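Local structure of arsenite methyltransferase (Chlamydomonas reinhardtii, 5EVJ) at residues A[102-107]-A[136-142]; A[195-201]-A[267-273]; A[279-285]-A[320-324]. The protein probably methylates trivalent arsenic stepwise, passing methyl groups from S-adenosyl-L-methionine to a thiol-bound arsenite and yielding mono-, di- and trimethylated products. The protein carries 15 engineered substitutions. All coordinates share one frame; numbering follows the deposited sequence.

Contact 1: residues A[102-107]-A[136-142]; sequences AKLVGE and LGYGKSN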
loop_
_atom_site.group_PDB
_atom_site.type_symbol
_atom_site.label_atom_id
_atom_site.label_comp_id
_atom_site.label_asym_id
_atom_site.label_seq_id
_atom_site.Cartn_x
_atom_site.Cartn_y
_atom_site.Cartn_z
ATOM N N ALA A 102 -11.713 -3.356 7.683
ATOM C CA ALA A 102 -12.411 -3.393 8.951
ATOM C C ALA A 102 -12.634 -4.859 9.285
ATOM O O ALA A 102 -12.471 -5.270 10.420
ATOM C CB ALA A 102 -13.727 -2.678 8.827
ATOM N N LYS A 103 -12.936 -5.662 8.281
ATOM C CA LYS A 103 -13.041 -7.104 8.525
ATOM C C LYS A 103 -11.701 -7.763 8.789
ATOM O O LYS A 103 -11.510 -8.551 9.749
ATOM C CB LYS A 103 -13.663 -7.817 7.338
ATOM C CG LYS A 103 -13.656 -9.320 7.632
ATOM C CD LYS A 103 -14.309 -10.164 6.558
ATOM C CE LYS A 103 -14.533 -11.589 7.073
ATOM N NZ LYS A 103 -13.244 -12.221 7.539
ATOM N N LEU A 104 -10.742 -7.464 7.918
ATOM C CA LEU A 104 -9.505 -8.265 7.990
ATOM C C LEU A 104 -8.660 -7.923 9.164
ATOM O O LEU A 104 -7.777 -8.722 9.518
ATOM C CB LEU A 104 -8.668 -8.186 6.666
ATOM C CG LEU A 104 -9.305 -8.912 5.469
ATOM C CD1 LEU A 104 -8.369 -8.812 4.288
ATOM C CD2 LEU A 104 -9.563 -10.369 5.810
ATOM N N VAL A 105 -8.848 -6.728 9.742
ATOM C CA VAL A 105 -8.136 -6.470 11.006
ATOM C C VAL A 105 -8.795 -7.064 12.238
ATOM O O VAL A 105 -8.240 -6.919 13.383
ATOM C CB VAL A 105 -7.912 -4.973 11.322
ATOM C CG1 VAL A 105 -7.120 -4.346 10.177
ATOM C CG2 VAL A 105 -9.242 -4.259 11.538
ATOM N N GLY A 106 -9.969 -7.688 12.055
ATOM C CA GLY A 106 -10.661 -8.181 13.270
ATOM C C GLY A 106 -11.269 -7.108 14.181
ATOM O O GLY A 106 -11.118 -5.867 13.992
ATOM N N GLU A 107 -11.958 -7.589 15.194
ATOM C CA GLU A 107 -12.716 -6.717 16.093
ATOM C C GLU A 107 -11.822 -5.826 16.913
ATOM O O GLU A 107 -12.189 -4.738 17.265
ATOM C CB GLU A 107 -13.580 -7.580 16.997
ATOM C CG GLU A 107 -14.559 -6.774 17.836
ATOM C CD GLU A 107 -15.749 -7.609 18.300
ATOM O OE1 GLU A 107 -15.649 -8.850 18.268
ATOM O OE2 GLU A 107 -16.772 -7.008 18.686
ATOM N N LEU A 136 -20.127 -8.720 10.165
ATOM C CA LEU A 136 -18.883 -9.142 10.817
ATOM C C LEU A 136 -19.148 -9.744 12.193
ATOM O O LEU A 136 -18.267 -10.382 12.756
ATOM C CB LEU A 136 -17.831 -8.007 10.884
ATOM C CG LEU A 136 -17.600 -7.296 9.513
ATOM C CD1 LEU A 136 -16.533 -6.187 9.591
ATOM C CD2 LEU A 136 -17.274 -8.335 8.431
ATOM N N GLY A 137 -20.365 -9.570 12.715
ATOM C CA GLY A 137 -20.686 -10.007 14.071
ATOM C C GLY A 137 -19.882 -9.244 15.132
ATOM O O GLY A 137 -19.610 -9.795 16.154
ATOM N N TYR A 138 -19.485 -7.986 14.889
ATOM C CA TYR A 138 -18.802 -7.234 15.957
ATOM C C TYR A 138 -19.832 -6.574 16.846
ATOM O O TYR A 138 -20.932 -6.243 16.387
ATOM C CB TYR A 138 -17.915 -6.110 15.433
ATOM C CG TYR A 138 -16.750 -6.474 14.545
ATOM C CD1 TYR A 138 -16.239 -7.792 14.490
ATOM C CD2 TYR A 138 -16.109 -5.479 13.798
ATOM C CE1 TYR A 138 -15.160 -8.135 13.672
ATOM C CE2 TYR A 138 -15.033 -5.794 12.965
ATOM C CZ TYR A 138 -14.564 -7.108 12.903
ATOM O OH TYR A 138 -13.513 -7.378 12.082
ATOM N N GLY A 139 -19.454 -6.316 18.097
ATOM C CA GLY A 139 -20.266 -5.475 18.978
ATOM C C GLY A 139 -20.632 -4.144 18.359
ATOM O O GLY A 139 -21.791 -3.757 18.366
ATOM N N LYS A 140 -19.627 -3.431 17.844
ATOM C CA LYS A 140 -19.824 -2.163 17.081
ATOM C C LYS A 140 -18.823 -1.988 15.914
ATOM O O LYS A 140 -17.823 -2.705 15.823
ATOM C CB LYS A 140 -19.685 -0.979 18.028
ATOM C CG LYS A 140 -18.475 -1.116 18.939
ATOM C CD LYS A 140 -18.672 -0.234 20.157
ATOM C CE LYS A 140 -17.334 0.133 20.762
ATOM N NZ LYS A 140 -16.609 1.046 19.846
ATOM N N SER A 141 -19.086 -1.034 15.034
ATOM C CA SER A 141 -18.141 -0.652 13.966
ATOM C C SER A 141 -16.752 -0.323 14.543
ATOM O O SER A 141 -16.639 0.382 15.570
ATOM C CB SER A 141 -18.696 0.539 13.218
ATOM O OG SER A 141 -17.737 1.088 12.357
ATOM N N ASN A 142 -15.701 -0.883 13.942
ATOM C CA ASN A 142 -14.355 -0.438 14.283
ATOM C C ASN A 142 -13.845 0.599 13.206
ATOM O O ASN A 142 -12.659 0.812 13.079
ATOM C CB ASN A 142 -13.451 -1.640 14.438
ATOM C CG ASN A 142 -13.373 -2.549 13.159
ATOM O OD1 ASN A 142 -14.141 -2.401 12.197
ATOM N ND2 ASN A 142 -12.378 -3.471 13.136
#
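Tyr138 sets its CG opposite its own carbonyl carbon (chi1 -62°), a torsion that carries the ring out between Leu136 and Glu107 with the hydroxyl at Ala102 O, while Glu107, with CG trans to its backbone nitrogen (chi1 -172°) and an extended chain, runs back along the same ring in the opposite direction. Glu107 CA sits over one face of that ring in a CH-pi contact, 3.8 Å from the Tyr138 centroid; on the opposite face lies Leu136 CB. The carboxylate is turned 21° from the ring plane, and Glu107 OE2 accepts from Gly139 N at 2.8 Å on its syn side, the donor standing well out of the carboxylate plane. At the far end of the phenol, Tyr138 OH donates to Ala102 O at 2.9 Å, tilted somewhat from the carbonyl plane. Asn142 ND2 meets the same Ala102 O in a longer bond of 3.3 Å, in the carbonyl plane and on a lone pair; its main partner is Gly109 O, just before strand 110-115. One carbonyl of the last helical turn is thus gripped twice by side chains. Asn142 OD1 is buried at the ring edge without a polar partner, 3.4 Å from Ala102 CB. Leu136 CD2 lies along the aliphatic chain of Lys103, 3.8 Å from Lys103 CB, and CD1 against its CA. Gly106 and Gly137 each leave a helix with positive phi, a conformation that a residue without a side chain adopts readily. The contact ties together the turns leading toward strands 110-115 and 143-147, as in the Rossmann-like fold of class I methyltransferases.

Contact 2: residues A[195-201]-A[267-273]; sequences MHFSDVY and YSITYRL
Tyr267 opens the pairing with two backbone hydrogen bonds, both 2.7 Å long: Tyr201 N to Tyr267 O and Tyr267 N to Tyr201 O. Ser268 faces Val200 in a non-hydrogen-bonded pair. Ile269 bonds to Asp199 through both backbone groups, and its branched side chain crosses Tyr201 at about a right angle, Ile269 CB 3.7 Å from Tyr201 CD1. Thr270 forms a non-hydrogen-bonded pair with Ser198, and its methyl CG2 approaches His196 CE1 to 3.6 Å. Tyr271 exchanges backbone bonds with Phe197 and points its ring edge at Tyr201 in a T-shaped stack, planes at 87° and centroids 5.1 Å apart. With CG anti to its carbonyl carbon (chi1 -59°), Tyr201 carries its ring past Ile269 toward Tyr271, offering a broad flat face to that edge. A water bridges Phe197 O, Ile269 O and Tyr201 OH. Arg272 lies alongside His196, whose edge is turned toward the guanidinium face, the planes 83° apart, and forms a salt bridge with Glu194. Leu273 completes the ladder, its CD2 touching Phe197 CE1 at 3.7 Å. Strands 163-169 and 243-249 flank this antiparallel pair inside the sheet; helix 178-188 packs on Met195, and Phe230 of helix 227-237 meets the rings of Tyr201 and Tyr271.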
loop_
_atom_site.group_PDB
_atom_site.type_symbol
_atom_site.label_atom_id
_atom_site.label_comp_id
_atom_site.label_asym_id
_atom_site.label_seq_id
_atom_site.Cartn_x
_atom_site.Cartn_y
_atom_site.Cartn_z
ATOM N N MET A 195 3.216 1.867 4.302
ATOM C CA MET A 195 2.268 2.363 3.338
ATOM C C MET A 195 2.182 1.360 2.215
ATOM O O MET A 195 3.153 1.076 1.594
ATOM C CB MET A 195 2.671 3.716 2.796
ATOM C CG MET A 195 1.629 4.251 1.801
ATOM S SD MET A 195 1.962 6.013 1.479
ATOM C CE MET A 195 0.632 6.291 0.289
ATOM N N HIS A 196 0.997 0.836 1.963
ATOM C CA HIS A 196 0.732 -0.233 1.050
ATOM C C HIS A 196 -0.421 0.273 0.163
ATOM O O HIS A 196 -1.550 0.403 0.618
ATOM C CB HIS A 196 0.286 -1.434 1.812
ATOM C CG HIS A 196 0.229 -2.694 1.026
ATOM N ND1 HIS A 196 -0.823 -3.000 0.176
ATOM C CD2 HIS A 196 1.011 -3.798 1.056
ATOM C CE1 HIS A 196 -0.658 -4.211 -0.319
ATOM N NE2 HIS A 196 0.473 -4.692 0.155
ATOM N N PHE A 197 -0.165 0.496 -1.113
ATOM C CA PHE A 197 -1.148 1.204 -1.948
ATOM C C PHE A 197 -0.973 0.909 -3.442
ATOM O O PHE A 197 0.114 0.491 -3.883
ATOM C CB PHE A 197 -1.038 2.699 -1.646
ATOM C CG PHE A 197 0.082 3.388 -2.320
ATOM C CD1 PHE A 197 1.397 3.183 -1.935
ATOM C CD2 PHE A 197 -0.198 4.314 -3.324
ATOM C CE1 PHE A 197 2.459 3.876 -2.552
ATOM C CE2 PHE A 197 0.797 5.024 -3.933
ATOM C CZ PHE A 197 2.144 4.786 -3.566
ATOM N N SER A 198 -2.045 1.053 -4.198
ATOM C CA SER A 198 -1.994 0.808 -5.615
ATOM C C SER A 198 -2.293 2.100 -6.336
ATOM O O SER A 198 -3.045 2.956 -5.842
ATOM C CB SER A 198 -2.982 -0.305 -6.031
ATOM O OG SER A 198 -4.303 0.060 -5.641
ATOM N N ASP A 199 -1.653 2.273 -7.477
ATOM C CA ASP A 199 -1.893 3.465 -8.250
ATOM C C ASP A 199 -1.402 3.203 -9.661
ATOM O O ASP A 199 -0.874 2.111 -9.985
ATOM C CB ASP A 199 -1.233 4.701 -7.605
ATOM C CG ASP A 199 -2.028 6.017 -7.873
ATOM O OD1 ASP A 199 -2.686 6.102 -8.920
ATOM O OD2 ASP A 199 -2.011 6.982 -7.051
ATOM N N VAL A 200 -1.588 4.177 -10.521
ATOM C CA VAL A 200 -1.178 3.983 -11.909
ATOM C C VAL A 200 0.132 4.716 -12.200
ATOM O O VAL A 200 0.317 5.859 -11.818
ATOM C CB VAL A 200 -2.288 4.421 -12.860
ATOM C CG1 VAL A 200 -1.772 4.384 -14.292
ATOM C CG2 VAL A 200 -3.477 3.485 -12.713
ATOM N N TYR A 201 1.056 4.037 -12.846
ATOM C CA TYR A 201 2.361 4.644 -13.214
ATOM C C TYR A 201 2.640 4.453 -14.697
ATOM O O TYR A 201 1.948 3.635 -15.373
ATOM C CB TYR A 201 3.495 3.986 -12.384
ATOM C CG TYR A 201 3.240 4.184 -10.910
ATOM C CD1 TYR A 201 2.457 3.263 -10.194
ATOM C CD2 TYR A 201 3.717 5.320 -10.228
ATOM C CE1 TYR A 201 2.150 3.468 -8.858
ATOM C CE2 TYR A 201 3.397 5.533 -8.869
ATOM C CZ TYR A 201 2.609 4.578 -8.218
ATOM O OH TYR A 201 2.315 4.706 -6.892
ATOM N N TYR A 267 1.076 1.196 -16.130
ATOM C CA TYR A 267 0.921 0.126 -15.145
ATOM C C TYR A 267 0.074 0.512 -13.925
ATOM O O TYR A 267 0.033 1.667 -13.456
ATOM C CB TYR A 267 2.297 -0.373 -14.651
ATOM C CG TYR A 267 3.131 -0.774 -15.830
ATOM C CD1 TYR A 267 3.691 0.190 -16.657
ATOM C CD2 TYR A 267 3.264 -2.103 -16.176
ATOM C CE1 TYR A 267 4.413 -0.157 -17.772
ATOM C CE2 TYR A 267 4.013 -2.483 -17.253
ATOM C CZ TYR A 267 4.578 -1.503 -18.055
ATOM O OH TYR A 267 5.282 -1.858 -19.175
ATOM N N SER A 268 -0.574 -0.510 -13.434
ATOM C CA SER A 268 -1.246 -0.506 -12.180
ATOM C C SER A 268 -0.190 -1.171 -11.324
ATOM O O SER A 268 0.153 -2.329 -11.562
ATOM C CB SER A 268 -2.456 -1.467 -12.295
ATOM O OG SER A 268 -3.105 -1.629 -11.057
ATOM N N ILE A 269 0.345 -0.447 -10.352
ATOM C CA ILE A 269 1.375 -1.047 -9.453
ATOM C C ILE A 269 0.959 -0.872 -7.991
ATOM O O ILE A 269 0.488 0.219 -7.582
ATOM C CB ILE A 269 2.767 -0.393 -9.594
ATOM C CG1 ILE A 269 3.251 -0.373 -11.063
ATOM C CG2 ILE A 269 3.800 -1.067 -8.668
ATOM C CD1 ILE A 269 4.581 0.394 -11.241
ATOM N N THR A 270 1.158 -1.944 -7.220
ATOM C CA THR A 270 0.939 -1.935 -5.786
ATOM C C THR A 270 2.333 -1.895 -5.215
ATOM O O THR A 270 3.148 -2.809 -5.416
ATOM C CB THR A 270 0.167 -3.197 -5.241
ATOM O OG1 THR A 270 -1.161 -3.259 -5.766
ATOM C CG2 THR A 270 0.011 -3.103 -3.701
ATOM N N TYR A 271 2.566 -0.852 -4.452
ATOM C CA TYR A 271 3.846 -0.584 -3.839
ATOM C C TYR A 271 3.792 -0.824 -2.354
ATOM O O TYR A 271 2.735 -0.582 -1.710
ATOM C CB TYR A 271 4.250 0.923 -4.066
ATOM C CG TYR A 271 5.023 1.108 -5.356
ATOM C CD1 TYR A 271 6.280 0.524 -5.534
ATOM C CD2 TYR A 271 4.495 1.883 -6.399
ATOM C CE1 TYR A 271 7.009 0.711 -6.717
ATOM C CE2 TYR A 271 5.184 2.089 -7.572
ATOM C CZ TYR A 271 6.427 1.465 -7.753
ATOM O OH TYR A 271 7.057 1.643 -8.953
ATOM N N ARG A 272 4.956 -1.173 -1.808
ATOM C CA ARG A 272 5.152 -1.387 -0.413
ATOM C C ARG A 272 6.210 -0.433 0.120
ATOM O O ARG A 272 7.380 -0.496 -0.280
ATOM C CB ARG A 272 5.531 -2.827 -0.147
ATOM C CG ARG A 272 4.498 -3.782 -0.754
ATOM C CD ARG A 272 4.699 -5.171 -0.126
ATOM N NE ARG A 272 4.162 -5.276 1.239
ATOM C CZ ARG A 272 3.772 -6.409 1.844
ATOM N NH1 ARG A 272 3.898 -7.580 1.244
ATOM N NH2 ARG A 272 3.217 -6.375 3.086
ATOM N N LEU A 273 5.796 0.428 1.058
ATOM C CA LEU A 273 6.647 1.468 1.565
ATOM C C LEU A 273 6.759 1.293 3.083
ATOM O O LEU A 273 5.907 1.809 3.867
ATOM C CB LEU A 273 6.059 2.795 1.206
ATOM C CG LEU A 273 6.428 3.527 -0.091
ATOM C CD1 LEU A 273 6.685 2.621 -1.287
ATOM C CD2 LEU A 273 5.370 4.587 -0.408
HETATM O O HOH W 1 1.351 2.518 -5.767
#

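Contact 3: residues A[279-285]-A[320-324]; sequences QIEDLAE and VAGNT. Engineered in segment 279-285: Ala284 (natural residue Cys). Engineered in segment 320-324: Ala321 (natural residue Cys).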
loop_
_atom_site.group_PDB
_atom_site.type_symbol
_atom_site.label_atom_id
_atom_site.label_comp_id
_atom_site.label_asym_id
_atom_site.label_seq_id
_atom_site.Cartn_x
_atom_site.Cartn_y
_atom_site.Cartn_z
ATOM N N GLN A 279 17.031 2.053 9.399
ATOM C CA GLN A 279 17.392 0.723 8.903
ATOM C C GLN A 279 17.351 0.562 7.391
ATOM O O GLN A 279 18.009 -0.346 6.887
ATOM C CB GLN A 279 16.436 -0.350 9.494
ATOM C CG GLN A 279 16.458 -0.458 11.034
ATOM C CD GLN A 279 17.759 -1.122 11.525
ATOM O OE1 GLN A 279 18.708 -0.433 11.770
ATOM N NE2 GLN A 279 17.831 -2.472 11.554
ATOM N N ILE A 280 16.546 1.366 6.677
ATOM C CA ILE A 280 16.236 1.050 5.304
ATOM C C ILE A 280 17.243 1.823 4.415
ATOM O O ILE A 280 17.374 3.047 4.553
ATOM C CB ILE A 280 14.767 1.381 4.889
ATOM C CG1 ILE A 280 13.691 0.669 5.768
ATOM C CG2 ILE A 280 14.526 0.992 3.442
ATOM C CD1 ILE A 280 13.964 -0.819 5.982
ATOM N N GLU A 281 18.015 1.108 3.589
ATOM C CA GLU A 281 19.189 1.718 2.879
ATOM C C GLU A 281 18.875 1.757 1.435
ATOM O O GLU A 281 17.906 1.141 1.012
ATOM C CB GLU A 281 20.482 0.937 3.138
ATOM C CG GLU A 281 20.896 1.021 4.599
ATOM C CD GLU A 281 22.130 0.206 4.906
ATOM O OE1 GLU A 281 21.991 -0.969 5.285
ATOM O OE2 GLU A 281 23.271 0.751 4.900
ATOM N N ASP A 282 19.620 2.513 0.655
ATOM C CA ASP A 282 19.297 2.577 -0.775
ATOM C C ASP A 282 20.059 1.575 -1.578
ATOM O O ASP A 282 20.099 1.694 -2.765
ATOM C CB ASP A 282 19.541 3.980 -1.387
ATOM C CG ASP A 282 20.992 4.506 -1.181
ATOM O OD1 ASP A 282 21.932 3.754 -0.799
ATOM O OD2 ASP A 282 21.228 5.732 -1.463
ATOM N N LEU A 283 20.669 0.584 -0.956
ATOM C CA LEU A 283 21.093 -0.594 -1.755
ATOM C C LEU A 283 20.777 -1.801 -0.906
ATOM O O LEU A 283 20.652 -1.679 0.322
ATOM C CB LEU A 283 22.611 -0.575 -2.052
ATOM C CG LEU A 283 23.131 0.512 -3.058
ATOM C CD1 LEU A 283 24.666 0.492 -3.055
ATOM C CD2 LEU A 283 22.627 0.382 -4.496
ATOM N N ALA A 284 20.708 -2.970 -1.551
ATOM C CA ALA A 284 20.707 -4.221 -0.857
ATOM C C ALA A 284 22.099 -4.404 -0.253
ATOM O O ALA A 284 23.077 -4.527 -1.000
ATOM C CB ALA A 284 20.398 -5.350 -1.891
ATOM N N GLU A 285 22.206 -4.410 1.084
ATOM C CA GLU A 285 23.473 -4.458 1.796
ATOM C C GLU A 285 23.516 -5.768 2.533
ATOM O O GLU A 285 22.496 -6.239 3.078
ATOM C CB GLU A 285 23.581 -3.340 2.866
ATOM C CG GLU A 285 23.610 -1.910 2.305
ATOM C CD GLU A 285 24.881 -1.614 1.473
ATOM O OE1 GLU A 285 25.793 -2.504 1.381
ATOM O OE2 GLU A 285 24.995 -0.490 0.902
ATOM N N VAL A 320 19.085 -13.055 2.963
ATOM C CA VAL A 320 18.486 -11.787 2.647
ATOM C C VAL A 320 19.387 -10.625 2.926
ATOM O O VAL A 320 20.353 -10.709 3.755
ATOM C CB VAL A 320 17.152 -11.565 3.423
ATOM C CG1 VAL A 320 16.090 -12.528 2.925
ATOM C CG2 VAL A 320 17.371 -11.661 4.930
ATOM N N ALA A 321 19.074 -9.510 2.228
ATOM C CA ALA A 321 19.737 -8.232 2.561
ATOM C C ALA A 321 19.142 -7.584 3.850
ATOM O O ALA A 321 18.070 -7.987 4.301
ATOM C CB ALA A 321 19.675 -7.298 1.391
ATOM N N GLY A 322 19.852 -6.613 4.448
ATOM C CA GLY A 322 19.354 -5.773 5.596
ATOM C C GLY A 322 17.914 -5.308 5.421
ATOM O O GLY A 322 17.053 -5.444 6.346
ATOM N N ASN A 323 17.609 -4.865 4.215
ATOM C CA ASN A 323 16.319 -4.220 3.989
ATOM C C ASN A 323 15.230 -5.205 4.152
ATOM O O ASN A 323 14.268 -4.994 4.914
ATOM C CB ASN A 323 16.211 -3.538 2.600
ATOM C CG ASN A 323 16.925 -2.176 2.546
ATOM O OD1 ASN A 323 17.489 -1.690 3.554
ATOM N ND2 ASN A 323 16.901 -1.553 1.360
ATOM N N THR A 324 15.347 -6.274 3.390
ATOM C CA THR A 324 14.382 -7.327 3.395
ATOM C C THR A 324 14.303 -7.907 4.823
ATOM O O THR A 324 13.203 -8.170 5.281
ATOM C CB THR A 324 14.844 -8.442 2.422
ATOM O OG1 THR A 324 14.714 -7.932 1.076
ATOM C CG2 THR A 324 13.928 -9.670 2.617
HETATM O O HOH W 2 19.954 -2.414 4.876
HETATM O O HOH W 3 19.702 -3.558 2.374
#
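Asn323 reaches from the first turn of helix 322-329 into the loop 279-285 and places its flat amide against the backbone of Glu281. With CG opposite the carbonyl carbon (chi1 -79°), its two polar ends meet the two backbone groups of that one residue. Glu281 N donates to Asn323 OD1 at 2.8 Å, and Asn323 ND2 returns a bond to Glu281 O at 2.9 Å, a carbonyl that lies near the amide plane but is itself approached from well outside its own plane. An amide suits this place because it carries donor and acceptor side by side; an alanine here would probably leave Glu281 N and O without these mates and set the loop free to shift. A second bond, from Asn323 ND2 to Asp241 OD2, holds the amide in its rotation. Ile280 crosses the amide at a slant. The engineered Ala284 and Ala321 touch by their methyls, CB to CB 3.9 Å. Gly322 N, at the start of the helix, gives a nearly straight bond to Glu285 O, 3.0 Å long. A water joins Leu283 O and Glu285 N, with a weak link to Asn323 N. Through Glu281 N, Glu281 O and Glu285 O, the loop is fastened to the helix start chiefly by neutral hydrogen bonds.

In the fold
Contacts 1, 2 and 3 follow one another along the chain and do not touch. Contact 1 lies at the periphery, its centre about 26 Å from that of contact 2, with about 10 Å between nearest atoms; contact 3 is about 20 Å from contact 2 between centres and about 7 Å between nearest atoms. Contacts 1 and 2 belong to the same mixed sheet and its connections, whereas contact 3 lies in the part of the chain that follows strand 266-274. The side chain of Ala102 lies near, without touching, a GxGxxA-like pattern (Gly93, Gly95, Ala98) that may belong to the S-adenosylmethionine site, as in related methyltransferases; Ser198 of contact 2 bonds through its backbone to Cys170, disulfide-linked to Cys74.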